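Local coordinates for extracellular ligand-binding receptor (Rhodopseudomonas palustris, PDB 4EYO), which binds 4'-hydroxycinnamic acid and is probably the periplasmic solute-binding component of a transport system for such aromatic acids, at residues Ile46-Gly51 and Arg62-Glu67; Asp71-Ser76 and Val94-Leu99; Pro80-Val85 and Ala98-Pro103. All coordinates share one frame; numbering follows the deposited sequence.

Contact 1 of 3, residues Ile46-Gly51 and Arg62-Glu67; sequences IVLDDG and RRFVTE
Ile46 and Leu48 meet Arg63 and Phe64 from a strand whose end is fixed by Asp49 OD1, an oxygen that takes both Thr16 N and Gly51 N, the latter at 2.9 Å from above the carboxylate plane in an Asx turn. Leu48 sets CD1 3.5 Å and CD2 3.7 Å from Arg63 NH2, an apolar contact with no hydrogen bond between them. CD1 stands over one face of the guanidinium, offset toward its rim. The reach comes from an extended side chain that starts with CG anti to the backbone N (chi1 170°) and brings the flat group up to the strand. Glu67 is a long, charge-only partner: its OE1 lies 3.8 Å from Arg63 NE, well out of the guanidinium plane. Strand residues 46-49 and helix residues 62-66 run roughly antiparallel, at 153°, as a strand of the sheet and the helix that follows it and packs on it in a periplasmic binding protein lobe. Phe64 is the buried one of the touching residues, its CE1 packing 3.6 Å from Leu48 CD1 and 4.0 Å from Ile46 CG2; a large apolar ring suits the space between strand and helix. With an alanine in place of Arg63, CD1 of Leu48 would probably lose the flat group it covers, CD2 a neighbour, and Glu67 its distant positive charge.

Contact 2 of 3, residues Asp71-Ser76 and Val94-Leu99; sequences DVIMGS and VPHIAL
Ile73 lies at the heart of the tight part of this pairing, because both its backbone N and its O are bonded across it. Its N gives a nearly straight bond to Pro95 O (2.8 Å, 173°), and its O receives Ile97 N at 2.8 Å. Gly75 N then reaches Ile97 O at 3.1 Å. Strands 72-75 and 96-98 are thus parallel neighbours in the sheet, joined through helix 79-92 in a beta-alpha-beta unit of the type from which lobes of periplasmic binding proteins are built. His96 adds a side-chain bond to the backbone pairing: with CG anti to the backbone N (chi1 167°), its ring swings along the strand, and NE2 donates in the ring plane to Gly75 O at 2.8 Å. ND1 meets Ser112 OG, so both ring nitrogens are engaged and the ring's rotation is fixed. At the backbone angles of Gly75 (phi 139°) a CB would be pressed against the carbonyl O of Met74, which suits glycine, and a cis peptide follows to Ser76. On the face bearing Met74, modelled as selenomethionine, its CE lies 3.7 Å from Leu99 CD1; on the face of Ile73, CD1 meets Val94 CG1 at 3.8 Å, the two side chains crossing at about a right angle. All of this is buried, so the looser part is found at the two ends rather than toward solvent. Past His96, Gly75 O also takes Leu99 N, but only weakly, at 3.5 Å. At the other end Pro95 has no N-H for Asp71 O, which faces Pro95 CD at 3.5 Å and remains without a polar partner, while the Asp71 carboxylate is held by Thr9 N and Gly308 N.

Contact 3 of 3, residues Pro80-Val85 and Ala98-Pro103; sequences PPTVAV and ALAPLP. With HC4 (4'-hydroxycinnamic acid), chain B.
Ala98 sets its CB 3.5 Å from Thr82 CG2, a methyl-to-methyl approach possible because both side chains are small. Ala100 then brings CB to within 3.3 Å of Thr82 OG1, an oxygen already hydrogen-bonded to Val78 O; buried Ala100 O finds no polar partner and lies near Thr82 CG2. Pro101 turns its CB away from the helix, and its CD and CG pack on the ligand: CD lies 3.6 Å from C1' of the 4'-hydroxycinnamic acid and CG 3.7 Å from C6', so a rigid apolar ring lies against the aromatic ring in the binding site. Its O is bonded to Thr79 OG1, while Thr79 N binds the ligand. At Leu102, CG stands anti to the backbone N (chi1 170°), and the branch ends with CD1 3.7 Å from Val83 CA and 3.9 Å from Val83 CG2. Pro103 closes the segment, its CD meeting the same Val83 CG2 at 3.9 Å. Helix 79-92 thus lies against the loop after strand 96-98. Its residues Pro80, Pro81, Ala84 and Val85 also touch helix 54-66, and Arg108 of helix 106-109 touches both Val83 and Leu102.

How the contacts relate
Contacts 1 and 2 both reach the same sheet, their centres about 11 Å apart, and are tied by Asp50 OD2 and Ser76 OG, 2.6 Å apart in a probable hydrogen bond; Phe64 CB also packs 3.9 Å from Ile73 CD1. Contact 3 shares Ala98 and Leu99 with contact 2, and the centres of these two contacts are about 10 Å apart. Ser76 N and Thr82 OG1 lie 3.0 Å apart in a further probable bond, while Val85 CG1 of the helix packs 3.6 Å from Ile73 CG2. The centres of contacts 1 and 3 are about 15 Å apart. Of the three, only contact 3 touches the ligand; in contact 2 the side chain of Leu99 is about 7 Å from the bound 4'-hydroxycinnamic acid.

Contact 1 of 3, residues Ile46-Gly51 and Arg62-Glu67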
ATOM      1  N   ILE A  46     -10.116  -4.517  17.000  1.00 28.28           N
ATOM      2  CA  ILE A  46      -9.017  -4.831  17.898  1.00 27.08           C
ATOM      3  C   ILE A  46      -7.765  -4.480  17.112  1.00 27.44           C
ATOM      4  O   ILE A  46      -7.401  -5.208  16.167  1.00 28.80           O
ATOM      5  CB  ILE A  46      -9.031  -6.328  18.259  1.00 29.29           C
ATOM      6  CG1 ILE A  46     -10.382  -6.679  18.899  1.00 33.48           C
ATOM      7  CG2 ILE A  46      -7.909  -6.677  19.238  1.00 28.55           C
ATOM      8  CD1 ILE A  46     -10.905  -8.009  18.476  1.00 31.30           C
ATOM      9  N   VAL A  47      -7.109  -3.391  17.498  1.00 24.04           N
ATOM     10  CA  VAL A  47      -5.990  -2.819  16.729  1.00 28.37           C
ATOM     11  C   VAL A  47      -4.670  -3.142  17.429  1.00 25.88           C
ATOM     12  O   VAL A  47      -4.453  -2.741  18.572  1.00 32.08           O
ATOM     13  CB  VAL A  47      -6.134  -1.283  16.576  1.00 33.75           C
ATOM     14  CG1 VAL A  47      -5.131  -0.743  15.553  1.00 37.19           C
ATOM     15  CG2 VAL A  47      -7.546  -0.909  16.156  1.00 27.94           C
ATOM     16  N   LEU A  48      -3.804  -3.900  16.772  1.00 27.10           N
ATOM     17  CA  LEU A  48      -2.546  -4.325  17.390  1.00 26.97           C
ATOM     18  C   LEU A  48      -1.371  -3.853  16.577  1.00 28.02           C
ATOM     19  O   LEU A  48      -1.478  -3.646  15.359  1.00 30.71           O
ATOM     20  CB  LEU A  48      -2.502  -5.849  17.508  1.00 26.68           C
ATOM     21  CG  LEU A  48      -3.721  -6.442  18.222  1.00 26.57           C
ATOM     22  CD1 LEU A  48      -3.615  -7.954  18.255  1.00 27.37           C
ATOM     23  CD2 LEU A  48      -3.908  -5.861  19.622  1.00 27.02           C
ATOM     24  N   ASP A  49      -0.249  -3.679  17.259  1.00 26.54           N
ATOM     25  CA  ASP A  49       1.006  -3.397  16.620  1.00 28.64           C
ATOM     26  C   ASP A  49       1.724  -4.726  16.378  1.00 27.14           C
ATOM     27  O   ASP A  49       1.670  -5.631  17.223  1.00 28.98           O
ATOM     28  CB  ASP A  49       1.814  -2.486  17.545  1.00 28.59           C
ATOM     29  CG  ASP A  49       3.187  -2.104  16.971  1.00 29.75           C
ATOM     30  OD1 ASP A  49       3.362  -1.970  15.743  1.00 30.24           O
ATOM     31  OD2 ASP A  49       4.111  -1.924  17.786  1.00 35.51           O
ATOM     32  N   ASP A  50       2.372  -4.851  15.227  1.00 24.72           N
ATOM     33  CA  ASP A  50       3.264  -5.989  14.952  1.00 24.47           C
ATOM     34  C   ASP A  50       4.726  -5.552  14.797  1.00 26.18           C
ATOM     35  O   ASP A  50       5.615  -6.386  14.633  1.00 28.23           O
ATOM     36  CB  ASP A  50       2.801  -6.801  13.719  1.00 22.63           C
ATOM     37  CG  ASP A  50       2.496  -5.906  12.481  1.00 26.70           C
ATOM     38  OD1 ASP A  50       3.287  -4.957  12.189  1.00 24.93           O
ATOM     39  OD2 ASP A  50       1.445  -6.162  11.827  1.00 24.40           O
ATOM     40  N   GLY A  51       4.962  -4.247  14.862  1.00 26.67           N
ATOM     41  CA  GLY A  51       6.290  -3.674  14.627  1.00 27.51           C
ATOM     42  C   GLY A  51       6.916  -4.054  13.287  1.00 31.38           C
ATOM     43  O   GLY A  51       8.130  -3.930  13.111  1.00 36.74           O
ATOM     44  N   ARG A  62      -3.223 -15.085  14.468  1.00 18.72           N
ATOM     45  CA  ARG A  62      -3.715 -16.285  15.190  1.00 20.02           C
ATOM     46  C   ARG A  62      -4.658 -15.913  16.351  1.00 19.61           C
ATOM     47  O   ARG A  62      -5.680 -16.559  16.559  1.00 22.44           O
ATOM     48  CB  ARG A  62      -2.591 -17.198  15.712  1.00 20.90           C
ATOM     49  CG  ARG A  62      -1.746 -17.760  14.614  1.00 20.97           C
ATOM     50  CD  ARG A  62      -0.733 -18.745  15.188  1.00 28.10           C
ATOM     51  NE  ARG A  62       0.105 -19.349  14.154  1.00 26.87           N
ATOM     52  CZ  ARG A  62       1.251 -19.989  14.409  1.00 31.87           C
ATOM     53  NH1 ARG A  62       1.707 -20.123  15.648  1.00 37.31           N
ATOM     54  NH2 ARG A  62       1.957 -20.481  13.420  1.00 36.96           N
ATOM     55  N   ARG A  63      -4.300 -14.880  17.101  1.00 22.88           N
ATOM     56  CA  ARG A  63      -5.166 -14.355  18.162  1.00 21.64           C
ATOM     57  C   ARG A  63      -6.538 -13.963  17.591  1.00 20.77           C
ATOM     58  O   ARG A  63      -7.583 -14.282  18.188  1.00 20.59           O
ATOM     59  CB  ARG A  63      -4.492 -13.142  18.791  1.00 20.01           C
ATOM     60  CG  ARG A  63      -5.346 -12.335  19.742  1.00 22.15           C
ATOM     61  CD  ARG A  63      -4.521 -11.184  20.298  1.00 25.23           C
ATOM     62  NE  ARG A  63      -5.325 -10.179  20.964  1.00 25.01           N
ATOM     63  CZ  ARG A  63      -4.814  -9.117  21.589  1.00 23.40           C
ATOM     64  NH1 ARG A  63      -5.615  -8.251  22.186  1.00 24.47           N
ATOM     65  NH2 ARG A  63      -3.495  -8.928  21.646  1.00 23.55           N
ATOM     66  N   PHE A  64      -6.540 -13.235  16.469  1.00 20.27           N
ATOM     67  CA  PHE A  64      -7.819 -12.851  15.807  1.00 20.41           C
ATOM     68  C   PHE A  64      -8.688 -14.077  15.504  1.00 19.86           C
ATOM     69  O   PHE A  64      -9.914 -14.024  15.598  1.00 21.05           O
ATOM     70  CB  PHE A  64      -7.566 -12.044  14.532  1.00 20.02           C
ATOM     71  CG  PHE A  64      -6.876 -10.710  14.760  1.00 18.65           C
ATOM     72  CD1 PHE A  64      -7.011  -9.989  15.981  1.00 21.12           C
ATOM     73  CD2 PHE A  64      -6.102 -10.143  13.722  1.00 17.39           C
ATOM     74  CE1 PHE A  64      -6.368  -8.749  16.155  1.00 19.88           C
ATOM     75  CE2 PHE A  64      -5.461  -8.909  13.885  1.00 19.66           C
ATOM     76  CZ  PHE A  64      -5.597  -8.208  15.095  1.00 18.84           C
ATOM     77  N   VAL A  65      -8.046 -15.192  15.177  1.00 17.37           N
ATOM     78  CA  VAL A  65      -8.789 -16.416  14.899  1.00 17.54           C
ATOM     79  C   VAL A  65      -9.260 -17.124  16.183  1.00 18.78           C
ATOM     80  O   VAL A  65     -10.449 -17.463  16.320  1.00 20.69           O
ATOM     81  CB  VAL A  65      -7.934 -17.398  14.081  1.00 18.89           C
ATOM     82  CG1 VAL A  65      -8.741 -18.695  13.847  1.00 23.80           C
ATOM     83  CG2 VAL A  65      -7.506 -16.772  12.740  1.00 20.56           C
ATOM     84  N   THR A  66      -8.343 -17.346  17.127  1.00 21.59           N
ATOM     85  CA  THR A  66      -8.681 -18.232  18.249  1.00 23.02           C
ATOM     86  C   THR A  66      -9.249 -17.535  19.469  1.00 23.46           C
ATOM     87  O   THR A  66      -9.973 -18.168  20.242  1.00 24.27           O
ATOM     88  CB  THR A  66      -7.516 -19.126  18.708  1.00 28.57           C
ATOM     89  OG1 THR A  66      -6.431 -18.311  19.117  1.00 32.64           O
ATOM     90  CG2 THR A  66      -7.059 -20.036  17.600  1.00 31.79           C
ATOM     91  N   GLU A  67      -8.922 -16.254  19.645  1.00 21.38           N
ATOM     92  CA  GLU A  67      -9.391 -15.488  20.807  1.00 21.55           C
ATOM     93  C   GLU A  67     -10.501 -14.512  20.420  1.00 20.88           C
ATOM     94  O   GLU A  67     -11.582 -14.588  20.951  1.00 24.47           O
ATOM     95  CB  GLU A  67      -8.242 -14.718  21.467  1.00 21.96           C
ATOM     96  CG  GLU A  67      -8.699 -13.902  22.673  1.00 24.73           C
ATOM     97  CD  GLU A  67      -7.601 -13.067  23.339  1.00 28.25           C
ATOM     98  OE1 GLU A  67      -6.385 -13.206  22.983  1.00 27.78           O
ATOM     99  OE2 GLU A  67      -7.972 -12.264  24.235  1.00 26.86           O
TER

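Contact 2 of 3, residues Asp71-Ser76 and Val94-Leu99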
ATOM      1  N   ASP A  71     -14.559 -11.582  12.378  1.00 21.29           N
ATOM      2  CA  ASP A  71     -15.266 -11.734  11.093  1.00 19.80           C
ATOM      3  C   ASP A  71     -14.375 -11.380   9.911  1.00 19.17           C
ATOM      4  O   ASP A  71     -14.514 -11.962   8.837  1.00 18.63           O
ATOM      5  CB  ASP A  71     -16.520 -10.859  11.095  1.00 19.35           C
ATOM      6  CG  ASP A  71     -17.459 -11.216  12.241  1.00 23.49           C
ATOM      7  OD1 ASP A  71     -17.986 -12.362  12.208  1.00 23.58           O
ATOM      8  OD2 ASP A  71     -17.680 -10.370  13.170  1.00 24.43           O
ATOM      9  N   VAL A  72     -13.420 -10.467  10.134  1.00 17.09           N
ATOM     10  CA  VAL A  72     -12.524  -9.993   9.075  1.00 17.77           C
ATOM     11  C   VAL A  72     -11.212  -9.621   9.731  1.00 19.44           C
ATOM     12  O   VAL A  72     -11.220  -9.067  10.866  1.00 20.16           O
ATOM     13  CB  VAL A  72     -13.095  -8.672   8.483  1.00 16.47           C
ATOM     14  CG1 VAL A  72     -12.130  -8.042   7.454  1.00 16.70           C
ATOM     15  CG2 VAL A  72     -14.496  -8.918   7.879  1.00 19.41           C
ATOM     16  N   ILE A  73     -10.113  -9.895   9.032  1.00 15.76           N
ATOM     17  CA  ILE A  73      -8.752  -9.454   9.462  1.00 15.02           C
ATOM     18  C   ILE A  73      -8.172  -8.458   8.452  1.00 16.66           C
ATOM     19  O   ILE A  73      -8.338  -8.655   7.247  1.00 15.80           O
ATOM     20  CB  ILE A  73      -7.837 -10.683   9.618  1.00 13.70           C
ATOM     21  CG1 ILE A  73      -8.377 -11.530  10.778  1.00 14.26           C
ATOM     22  CG2 ILE A  73      -6.343 -10.263   9.798  1.00 16.60           C
ATOM     23  CD1 ILE A  73      -7.747 -12.916  10.762  1.00 19.33           C
HETATM   24  N   MSE A  74      -7.489  -7.420   8.932  1.00 16.38           N
HETATM   25  CA  MSE A  74      -6.884  -6.401   8.071  1.00 18.06           C
HETATM   26  C   MSE A  74      -5.430  -6.236   8.476  1.00 20.07           C
HETATM   27  O   MSE A  74      -5.099  -6.273   9.671  1.00 18.74           O
HETATM   28  CB  MSE A  74      -7.579  -5.035   8.288  1.00 20.93           C
HETATM   29  CG  MSE A  74      -9.013  -4.959   7.861  1.00 19.13           C
HETATM   30 SE   MSE A  74      -9.686  -3.166   8.147  0.75 23.98          SE
HETATM   31  CE  MSE A  74      -8.211  -2.078   7.673  1.00 23.83           C
ATOM     32  N   GLY A  75      -4.564  -6.065   7.486  1.00 16.69           N
ATOM     33  CA  GLY A  75      -3.148  -5.674   7.754  1.00 20.59           C
ATOM     34  C   GLY A  75      -2.265  -6.476   6.831  1.00 18.51           C
ATOM     35  O   GLY A  75      -2.790  -7.109   5.936  1.00 19.76           O
ATOM     36  N   SER A  76      -0.937  -6.412   6.972  1.00 19.06           N
ATOM     37  CA  SER A  76      -0.252  -5.455   7.851  1.00 19.61           C
ATOM     38  C   SER A  76       0.128  -4.188   7.023  1.00 22.49           C
ATOM     39  O   SER A  76      -0.516  -3.887   5.978  1.00 20.18           O
ATOM     40  CB  SER A  76       0.938  -6.175   8.532  1.00 22.87           C
ATOM     41  OG  SER A  76       1.718  -5.312   9.361  1.00 25.11           O
ATOM     42  N   VAL A  94     -10.716 -17.083   7.005  1.00 18.57           N
ATOM     43  CA  VAL A  94     -11.220 -15.764   7.462  1.00 16.18           C
ATOM     44  C   VAL A  94     -10.927 -14.717   6.377  1.00 16.66           C
ATOM     45  O   VAL A  94      -9.780 -14.618   5.929  1.00 15.50           O
ATOM     46  CB  VAL A  94     -10.531 -15.321   8.781  1.00 18.45           C
ATOM     47  CG1 VAL A  94     -11.136 -13.983   9.284  1.00 16.40           C
ATOM     48  CG2 VAL A  94     -10.695 -16.420   9.831  1.00 23.14           C
ATOM     49  N   PRO A  95     -11.923 -13.881   5.995  1.00 16.63           N
ATOM     50  CA  PRO A  95     -11.613 -12.829   5.028  1.00 16.88           C
ATOM     51  C   PRO A  95     -10.541 -11.876   5.535  1.00 17.89           C
ATOM     52  O   PRO A  95     -10.574 -11.435   6.689  1.00 19.44           O
ATOM     53  CB  PRO A  95     -12.921 -12.035   4.913  1.00 14.76           C
ATOM     54  CG  PRO A  95     -14.007 -12.951   5.408  1.00 16.97           C
ATOM     55  CD  PRO A  95     -13.377 -14.018   6.252  1.00 16.84           C
ATOM     56  N   HIS A  96      -9.651 -11.511   4.628  1.00 15.68           N
ATOM     57  CA  HIS A  96      -8.492 -10.693   4.927  1.00 14.15           C
ATOM     58  C   HIS A  96      -8.312  -9.579   3.923  1.00 16.32           C
ATOM     59  O   HIS A  96      -8.217  -9.834   2.685  1.00 15.59           O
ATOM     60  CB  HIS A  96      -7.257 -11.598   4.895  1.00 13.03           C
ATOM     61  CG  HIS A  96      -5.928 -10.836   4.876  1.00 14.46           C
ATOM     62  ND1 HIS A  96      -4.872 -11.216   4.084  1.00 15.24           N
ATOM     63  CD2 HIS A  96      -5.502  -9.712   5.587  1.00 14.10           C
ATOM     64  CE1 HIS A  96      -3.826 -10.395   4.297  1.00 14.56           C
ATOM     65  NE2 HIS A  96      -4.221  -9.439   5.187  1.00 15.27           N
ATOM     66  N   ILE A  97      -8.234  -8.346   4.428  1.00 15.59           N
ATOM     67  CA  ILE A  97      -7.978  -7.202   3.560  1.00 15.48           C
ATOM     68  C   ILE A  97      -6.564  -6.723   3.850  1.00 17.15           C
ATOM     69  O   ILE A  97      -6.311  -6.203   4.958  1.00 17.13           O
ATOM     70  CB  ILE A  97      -8.990  -6.059   3.784  1.00 16.00           C
ATOM     71  CG1 ILE A  97     -10.408  -6.543   3.423  1.00 15.45           C
ATOM     72  CG2 ILE A  97      -8.637  -4.867   2.862  1.00 17.53           C
ATOM     73  CD1 ILE A  97     -11.468  -5.493   3.724  1.00 17.79           C
ATOM     74  N   ALA A  98      -5.648  -6.974   2.902  1.00 15.21           N
ATOM     75  CA  ALA A  98      -4.261  -6.573   3.020  1.00 18.24           C
ATOM     76  C   ALA A  98      -4.084  -5.039   2.876  1.00 17.69           C
ATOM     77  O   ALA A  98      -4.651  -4.374   1.948  1.00 18.78           O
ATOM     78  CB  ALA A  98      -3.400  -7.309   1.979  1.00 18.30           C
ATOM     79  N   LEU A  99      -3.272  -4.466   3.763  1.00 19.97           N
ATOM     80  CA  LEU A  99      -2.956  -3.028   3.669  1.00 18.69           C
ATOM     81  C   LEU A  99      -1.546  -2.769   3.078  1.00 20.74           C
ATOM     82  O   LEU A  99      -1.097  -1.622   3.009  1.00 20.85           O
ATOM     83  CB  LEU A  99      -3.154  -2.330   5.028  1.00 20.71           C
ATOM     84  CG  LEU A  99      -4.556  -2.459   5.657  1.00 20.39           C
ATOM     85  CD1 LEU A  99      -4.618  -1.677   6.960  1.00 22.18           C
ATOM     86  CD2 LEU A  99      -5.673  -1.987   4.702  1.00 22.02           C
TER

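Contact 3 of 3, residues Pro80-Val85 and Ala98-Pro103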
ATOM      1  N   PRO A  80       6.357  -8.152   4.207  1.00 23.62           N
ATOM      2  CA  PRO A  80       6.622  -9.442   4.892  1.00 24.18           C
ATOM      3  C   PRO A  80       5.552  -9.872   5.950  1.00 22.15           C
ATOM      4  O   PRO A  80       5.074 -11.046   5.919  1.00 24.15           O
ATOM      5  CB  PRO A  80       8.032  -9.241   5.491  1.00 25.30           C
ATOM      6  CG  PRO A  80       8.678  -8.251   4.535  1.00 24.97           C
ATOM      7  CD  PRO A  80       7.562  -7.298   4.135  1.00 22.12           C
ATOM      8  N   PRO A  81       5.140  -8.951   6.858  1.00 21.74           N
ATOM      9  CA  PRO A  81       4.099  -9.375   7.803  1.00 20.55           C
ATOM     10  C   PRO A  81       2.722  -9.556   7.134  1.00 21.37           C
ATOM     11  O   PRO A  81       1.909 -10.322   7.630  1.00 21.63           O
ATOM     12  CB  PRO A  81       4.074  -8.235   8.838  1.00 20.31           C
ATOM     13  CG  PRO A  81       4.587  -7.063   8.114  1.00 20.83           C
ATOM     14  CD  PRO A  81       5.672  -7.628   7.225  1.00 22.74           C
ATOM     15  N   THR A  82       2.478  -8.880   6.015  1.00 17.66           N
ATOM     16  CA  THR A  82       1.221  -9.085   5.265  1.00 17.60           C
ATOM     17  C   THR A  82       1.147 -10.482   4.677  1.00 15.44           C
ATOM     18  O   THR A  82       0.099 -11.140   4.737  1.00 17.42           O
ATOM     19  CB  THR A  82       1.059  -8.019   4.173  1.00 18.10           C
ATOM     20  OG1 THR A  82       1.084  -6.767   4.833  1.00 18.00           O
ATOM     21  CG2 THR A  82      -0.299  -8.133   3.492  1.00 18.72           C
ATOM     22  N   VAL A  83       2.266 -10.967   4.157  1.00 16.42           N
ATOM     23  CA  VAL A  83       2.298 -12.349   3.711  1.00 16.28           C
ATOM     24  C   VAL A  83       1.933 -13.289   4.889  1.00 19.34           C
ATOM     25  O   VAL A  83       1.172 -14.260   4.722  1.00 17.44           O
ATOM     26  CB  VAL A  83       3.692 -12.696   3.150  1.00 17.83           C
ATOM     27  CG1 VAL A  83       3.879 -14.193   2.989  1.00 20.04           C
ATOM     28  CG2 VAL A  83       3.959 -11.954   1.827  1.00 20.00           C
ATOM     29  N   ALA A  84       2.489 -13.012   6.072  1.00 17.11           N
ATOM     30  CA  ALA A  84       2.239 -13.875   7.232  1.00 19.55           C
ATOM     31  C   ALA A  84       0.752 -13.874   7.586  1.00 17.71           C
ATOM     32  O   ALA A  84       0.155 -14.930   7.818  1.00 18.96           O
ATOM     33  CB  ALA A  84       3.111 -13.451   8.423  1.00 18.70           C
ATOM     34  N   VAL A  85       0.152 -12.682   7.609  1.00 16.31           N
ATOM     35  CA  VAL A  85      -1.268 -12.548   7.905  1.00 17.58           C
ATOM     36  C   VAL A  85      -2.143 -13.320   6.892  1.00 16.25           C
ATOM     37  O   VAL A  85      -3.069 -14.022   7.294  1.00 18.45           O
ATOM     38  CB  VAL A  85      -1.704 -11.065   8.019  1.00 16.54           C
ATOM     39  CG1 VAL A  85      -3.221 -10.961   8.193  1.00 18.50           C
ATOM     40  CG2 VAL A  85      -0.979 -10.323   9.173  1.00 16.46           C
ATOM     41  N   ALA A  98      -5.648  -6.974   2.902  1.00 15.21           N
ATOM     42  CA  ALA A  98      -4.261  -6.573   3.020  1.00 18.24           C
ATOM     43  C   ALA A  98      -4.084  -5.039   2.876  1.00 17.69           C
ATOM     44  O   ALA A  98      -4.651  -4.374   1.948  1.00 18.78           O
ATOM     45  CB  ALA A  98      -3.400  -7.309   1.979  1.00 18.30           C
ATOM     46  N   LEU A  99      -3.272  -4.466   3.763  1.00 19.97           N
ATOM     47  CA  LEU A  99      -2.956  -3.028   3.669  1.00 18.69           C
ATOM     48  C   LEU A  99      -1.546  -2.769   3.078  1.00 20.74           C
ATOM     49  O   LEU A  99      -1.097  -1.622   3.009  1.00 20.85           O
ATOM     50  CB  LEU A  99      -3.154  -2.330   5.028  1.00 20.71           C
ATOM     51  CG  LEU A  99      -4.556  -2.459   5.657  1.00 20.39           C
ATOM     52  CD1 LEU A  99      -4.618  -1.677   6.960  1.00 22.18           C
ATOM     53  CD2 LEU A  99      -5.673  -1.987   4.702  1.00 22.02           C
ATOM     54  N   ALA A 100      -0.861  -3.831   2.629  1.00 18.75           N
ATOM     55  CA  ALA A 100       0.449  -3.704   1.945  1.00 20.50           C
ATOM     56  C   ALA A 100       0.383  -4.613   0.726  1.00 22.00           C
ATOM     57  O   ALA A 100      -0.419  -5.552   0.727  1.00 25.20           O
ATOM     58  CB  ALA A 100       1.601  -4.142   2.882  1.00 20.91           C
ATOM     59  N   PRO A 101       1.232  -4.387  -0.307  1.00 23.19           N
ATOM     60  CA  PRO A 101       1.231  -5.309  -1.452  1.00 24.40           C
ATOM     61  C   PRO A 101       1.591  -6.736  -0.980  1.00 27.71           C
ATOM     62  O   PRO A 101       2.283  -6.916   0.040  1.00 32.82           O
ATOM     63  CB  PRO A 101       2.311  -4.718  -2.377  1.00 30.37           C
ATOM     64  CG  PRO A 101       2.463  -3.293  -1.935  1.00 29.96           C
ATOM     65  CD  PRO A 101       2.285  -3.366  -0.447  1.00 24.72           C
ATOM     66  N   LEU A 102       1.105  -7.733  -1.699  1.00 25.37           N
ATOM     67  CA  LEU A 102       1.169  -9.135  -1.286  1.00 28.11           C
ATOM     68  C   LEU A 102       1.406  -9.914  -2.608  1.00 26.63           C
ATOM     69  O   LEU A 102       0.622  -9.723  -3.555  1.00 25.12           O
ATOM     70  CB  LEU A 102      -0.229  -9.475  -0.662  1.00 25.80           C
ATOM     71  CG  LEU A 102      -0.611 -10.894  -0.327  1.00 26.50           C
ATOM     72  CD1 LEU A 102       0.200 -11.461   0.826  1.00 22.65           C
ATOM     73  CD2 LEU A 102      -2.095 -10.959   0.019  1.00 29.93           C
ATOM     74  N   PRO A 103       2.483 -10.748  -2.708  1.00 24.62           N
ATOM     75  CA  PRO A 103       2.452 -11.696  -3.838  1.00 25.10           C
ATOM     76  C   PRO A 103       1.280 -12.678  -3.634  1.00 26.06           C
ATOM     77  O   PRO A 103       1.305 -13.504  -2.715  1.00 25.93           O
ATOM     78  CB  PRO A 103       3.797 -12.451  -3.751  1.00 24.95           C
ATOM     79  CG  PRO A 103       4.376 -12.123  -2.402  1.00 29.35           C
ATOM     80  CD  PRO A 103       3.704 -10.882  -1.883  1.00 26.77           C
TER
HETATM   81  C1  HC4 B 401       6.730  -2.497   1.909  1.00 25.56           C
HETATM   82  O1  HC4 B 401       7.571  -1.789   2.512  1.00 27.12           O
HETATM   83  O2  HC4 B 401       6.773  -3.760   1.933  1.00 20.18           O
HETATM   84  C2  HC4 B 401       5.652  -1.872   1.123  1.00 21.42           C
HETATM   85  C3  HC4 B 401       4.868  -0.885   1.587  1.00 21.63           C
HETATM   86  C1' HC4 B 401       3.759  -0.333   0.742  1.00 20.10           C
HETATM   87  C2' HC4 B 401       2.588   0.048   1.422  1.00 23.87           C
HETATM   88  C3' HC4 B 401       1.491   0.604   0.763  1.00 21.55           C
HETATM   89  C4' HC4 B 401       1.595   0.801  -0.616  1.00 22.08           C
HETATM   90  C5' HC4 B 401       2.754   0.421  -1.325  1.00 18.92           C
HETATM   91  C6' HC4 B 401       3.858  -0.128  -0.643  1.00 21.78           C
HETATM   92  O4' HC4 B 401       0.517   1.336  -1.263  1.00 22.90           O